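Local atomic coordinates of glucose import ATP-binding protein GlcV (Sulfolobus solfataricus, PDB entry 1OXX), a protein that powers glucose uptake as the ATP-hydrolysing subunit of an ABC transporter, coupling the energy of ATP to movement of the sugar across the membrane. Residues E101-P106 and A150-L155. The protein carries 1 engineered substitution. Numbering follows the deposited sequence.
Sequences ENIAFP and ALARAL
Arg153 lays its aliphatic stem over the carbonyl O of Asn102, with CG and CD both 3.7 Å from it, and the close spacing of the two chains is measured by the 4.3 Å between CA of Ile103 and CA of Arg153. Placing CG anti to the backbone N (chi1 -179°) brings that methylene to the carbonyl; no hydrogen bond joins the two segments, so this is packing alone. Pro106 meets the same methylene at about a right angle, its ring CG lying 3.8 Å from CG of Arg153.

The chain bends at chi3 (58°), which sets NE, and the guanidinium beyond it lies obliquely beside the Asn102 amide. Its NH1 stays 4.0 Å from OD1 of Asn102, and at that distance the two are neighbours rather than hydrogen-bond partners; the amide and guanidinium planes lie 64° apart. Both polar ends are instead spent on the 91-98 region: NH1 and NH2 of Arg153 bond to the carbonyls of Ala92 and Trp91, with a cation-pi contact to Trp91, while OD1 and ND2 of Asn102 bond to Tyr94 N and Thr98 O.

On the other flank Ile103 points CD1 at the methyl of Ala152, CD1 to CB being 3.6 Å, and CG1 follows at 3.9 Å from that CB. An alanine in place of Ile103 would probably leave a gap over the Ala152 methyl and weaken the apolar packing there. Val121 and Val124 of helix 114-127 adjoin this patch, touching Ile103 and Ala152 respectively.

The arrangement is typical of the helical subdomain of an ABC-ATPase, where the short helix 99-104 packs on helix 143-155, whose first turn belongs to the ABC signature motif; Arg153 ties that helix to the segment just after Gln89, a probable ATP-binding residue of the Q-loop.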
ATOM      1  N   GLU A 101      -2.674   1.606 -31.201  1.00  4.25           N
ATOM      2  CA  GLU A 101      -4.097   1.832 -31.154  1.00  5.94           C
ATOM      3  C   GLU A 101      -4.596   1.952 -29.722  1.00  3.01           C
ATOM      4  O   GLU A 101      -5.501   2.748 -29.414  1.00  6.96           O
ATOM      5  CB  GLU A 101      -4.806   0.682 -31.881  1.00  5.39           C
ATOM      6  CG  GLU A 101      -4.622   0.697 -33.390  1.00  7.49           C
ATOM      7  CD  GLU A 101      -5.312  -0.459 -34.097  1.00 10.18           C
ATOM      8  OE1 GLU A 101      -5.119  -1.631 -33.714  1.00  6.72           O
ATOM      9  OE2 GLU A 101      -6.057  -0.182 -35.076  1.00 19.19           O
ATOM     10  N   ASN A 102      -4.005   1.173 -28.817  1.00  3.55           N
ATOM     11  CA  ASN A 102      -4.378   1.250 -27.413  1.00  5.35           C
ATOM     12  C   ASN A 102      -4.014   2.611 -26.826  1.00  4.14           C
ATOM     13  O   ASN A 102      -4.783   3.191 -26.064  1.00  5.88           O
ATOM     14  CB  ASN A 102      -3.686   0.148 -26.610  1.00  3.73           C
ATOM     15  CG  ASN A 102      -4.544  -1.075 -26.456  1.00  7.73           C
ATOM     16  OD1 ASN A 102      -5.466  -1.100 -25.624  1.00 12.15           O
ATOM     17  ND2 ASN A 102      -4.267  -2.107 -27.253  1.00  4.38           N
ATOM     18  N   ILE A 103      -2.831   3.114 -27.160  1.00  5.10           N
ATOM     19  CA  ILE A 103      -2.372   4.390 -26.637  1.00  3.93           C
ATOM     20  C   ILE A 103      -3.129   5.561 -27.271  1.00  7.36           C
ATOM     21  O   ILE A 103      -3.397   6.571 -26.608  1.00  7.84           O
ATOM     22  CB  ILE A 103      -0.861   4.523 -26.821  1.00  5.86           C
ATOM     23  CG1 ILE A 103      -0.128   3.404 -26.068  1.00  6.05           C
ATOM     24  CG2 ILE A 103      -0.375   5.896 -26.350  1.00  4.99           C
ATOM     25  CD1 ILE A 103       1.378   3.294 -26.429  1.00  7.52           C
ATOM     26  N   ALA A 104      -3.509   5.418 -28.532  1.00  5.25           N
ATOM     27  CA  ALA A 104      -4.223   6.472 -29.240  1.00  5.02           C
ATOM     28  C   ALA A 104      -5.683   6.577 -28.837  1.00  6.11           C
ATOM     29  O   ALA A 104      -6.318   7.623 -29.022  1.00  8.69           O
ATOM     30  CB  ALA A 104      -4.151   6.227 -30.710  1.00  7.07           C
ATOM     31  N   PHE A 105      -6.239   5.498 -28.316  1.00  7.54           N
ATOM     32  CA  PHE A 105      -7.664   5.446 -28.026  1.00  8.80           C
ATOM     33  C   PHE A 105      -8.213   6.657 -27.260  1.00  6.14           C
ATOM     34  O   PHE A 105      -9.240   7.204 -27.652  1.00  9.71           O
ATOM     35  CB  PHE A 105      -8.004   4.144 -27.293  1.00 11.43           C
ATOM     36  CG  PHE A 105      -9.480   3.875 -27.211  1.00 19.16           C
ATOM     37  CD1 PHE A 105     -10.180   3.462 -28.329  1.00 21.38           C
ATOM     38  CD2 PHE A 105     -10.158   4.059 -26.030  1.00 21.61           C
ATOM     39  CE1 PHE A 105     -11.541   3.222 -28.259  1.00 31.86           C
ATOM     40  CE2 PHE A 105     -11.518   3.820 -25.953  1.00 23.96           C
ATOM     41  CZ  PHE A 105     -12.205   3.399 -27.072  1.00 26.81           C
ATOM     42  N   PRO A 106      -7.561   7.086 -26.184  1.00  6.07           N
ATOM     43  CA  PRO A 106      -8.093   8.222 -25.421  1.00  8.16           C
ATOM     44  C   PRO A 106      -8.125   9.520 -26.211  1.00  7.43           C
ATOM     45  O   PRO A 106      -8.800  10.458 -25.790  1.00 10.61           O
ATOM     46  CB  PRO A 106      -7.120   8.338 -24.245  1.00 10.30           C
ATOM     47  CG  PRO A 106      -6.512   6.960 -24.116  1.00  9.11           C
ATOM     48  CD  PRO A 106      -6.363   6.509 -25.553  1.00  6.82           C
ATOM     49  N   ALA A 150       0.170   0.401 -20.885  1.00  5.00           N
ATOM     50  CA  ALA A 150      -0.913   0.847 -20.016  1.00  7.82           C
ATOM     51  C   ALA A 150      -0.592   2.219 -19.410  1.00  5.13           C
ATOM     52  O   ALA A 150      -1.472   3.087 -19.300  1.00  5.40           O
ATOM     53  CB  ALA A 150      -1.176  -0.177 -18.913  1.00  7.70           C
ATOM     54  N   LEU A 151       0.662   2.423 -19.011  1.00  6.14           N
ATOM     55  CA  LEU A 151       1.060   3.716 -18.488  1.00  5.07           C
ATOM     56  C   LEU A 151       1.018   4.782 -19.591  1.00  5.55           C
ATOM     57  O   LEU A 151       0.554   5.883 -19.358  1.00  4.77           O
ATOM     58  CB  LEU A 151       2.448   3.623 -17.887  1.00  7.47           C
ATOM     59  CG  LEU A 151       2.975   4.807 -17.105  1.00 11.14           C
ATOM     60  CD1 LEU A 151       2.027   5.212 -15.999  1.00  9.69           C
ATOM     61  CD2 LEU A 151       4.350   4.449 -16.565  1.00 12.74           C
ATOM     62  N   ALA A 152       1.437   4.461 -20.806  1.00  4.92           N
ATOM     63  CA  ALA A 152       1.383   5.407 -21.909  1.00  3.65           C
ATOM     64  C   ALA A 152      -0.054   5.816 -22.181  1.00  4.09           C
ATOM     65  O   ALA A 152      -0.340   6.992 -22.448  1.00  5.65           O
ATOM     66  CB  ALA A 152       1.994   4.760 -23.146  1.00  3.68           C
ATOM     67  N   ARG A 153      -0.955   4.845 -22.185  1.00  4.65           N
ATOM     68  CA  ARG A 153      -2.380   5.141 -22.362  1.00  7.43           C
ATOM     69  C   ARG A 153      -2.873   6.139 -21.305  1.00  6.40           C
ATOM     70  O   ARG A 153      -3.622   7.070 -21.606  1.00  7.68           O
ATOM     71  CB  ARG A 153      -3.193   3.850 -22.305  1.00  6.61           C
ATOM     72  CG  ARG A 153      -4.649   4.063 -22.505  1.00  8.77           C
ATOM     73  CD  ARG A 153      -5.462   2.793 -22.473  1.00 13.04           C
ATOM     74  NE  ARG A 153      -5.296   2.067 -21.232  1.00 10.71           N
ATOM     75  CZ  ARG A 153      -5.800   0.867 -21.002  1.00 10.15           C
ATOM     76  NH1 ARG A 153      -6.482   0.243 -21.958  1.00  8.31           N
ATOM     77  NH2 ARG A 153      -5.586   0.270 -19.842  1.00  9.92           N
ATOM     78  N   ALA A 154      -2.455   5.938 -20.061  1.00  3.39           N
ATOM     79  CA  ALA A 154      -2.835   6.833 -18.963  1.00  4.64           C
ATOM     80  C   ALA A 154      -2.268   8.235 -19.086  1.00  8.12           C
ATOM     81  O   ALA A 154      -2.864   9.175 -18.555  1.00  8.47           O
ATOM     82  CB  ALA A 154      -2.397   6.247 -17.664  1.00  7.65           C
ATOM     83  N   LEU A 155      -1.135   8.386 -19.770  1.00  4.78           N
ATOM     84  CA  LEU A 155      -0.401   9.656 -19.843  1.00  4.55           C
ATOM     85  C   LEU A 155      -0.603  10.436 -21.133  1.00  4.27           C
ATOM     86  O   LEU A 155      -0.161  11.574 -21.277  1.00  6.21           O
ATOM     87  CB  LEU A 155       1.090   9.371 -19.688  1.00  6.65           C
ATOM     88  CG  LEU A 155       1.490   8.759 -18.355  1.00  6.80           C
ATOM     89  CD1 LEU A 155       2.969   8.420 -18.390  1.00 10.86           C
ATOM     90  CD2 LEU A 155       1.186   9.694 -17.224  1.00  9.81           C
TER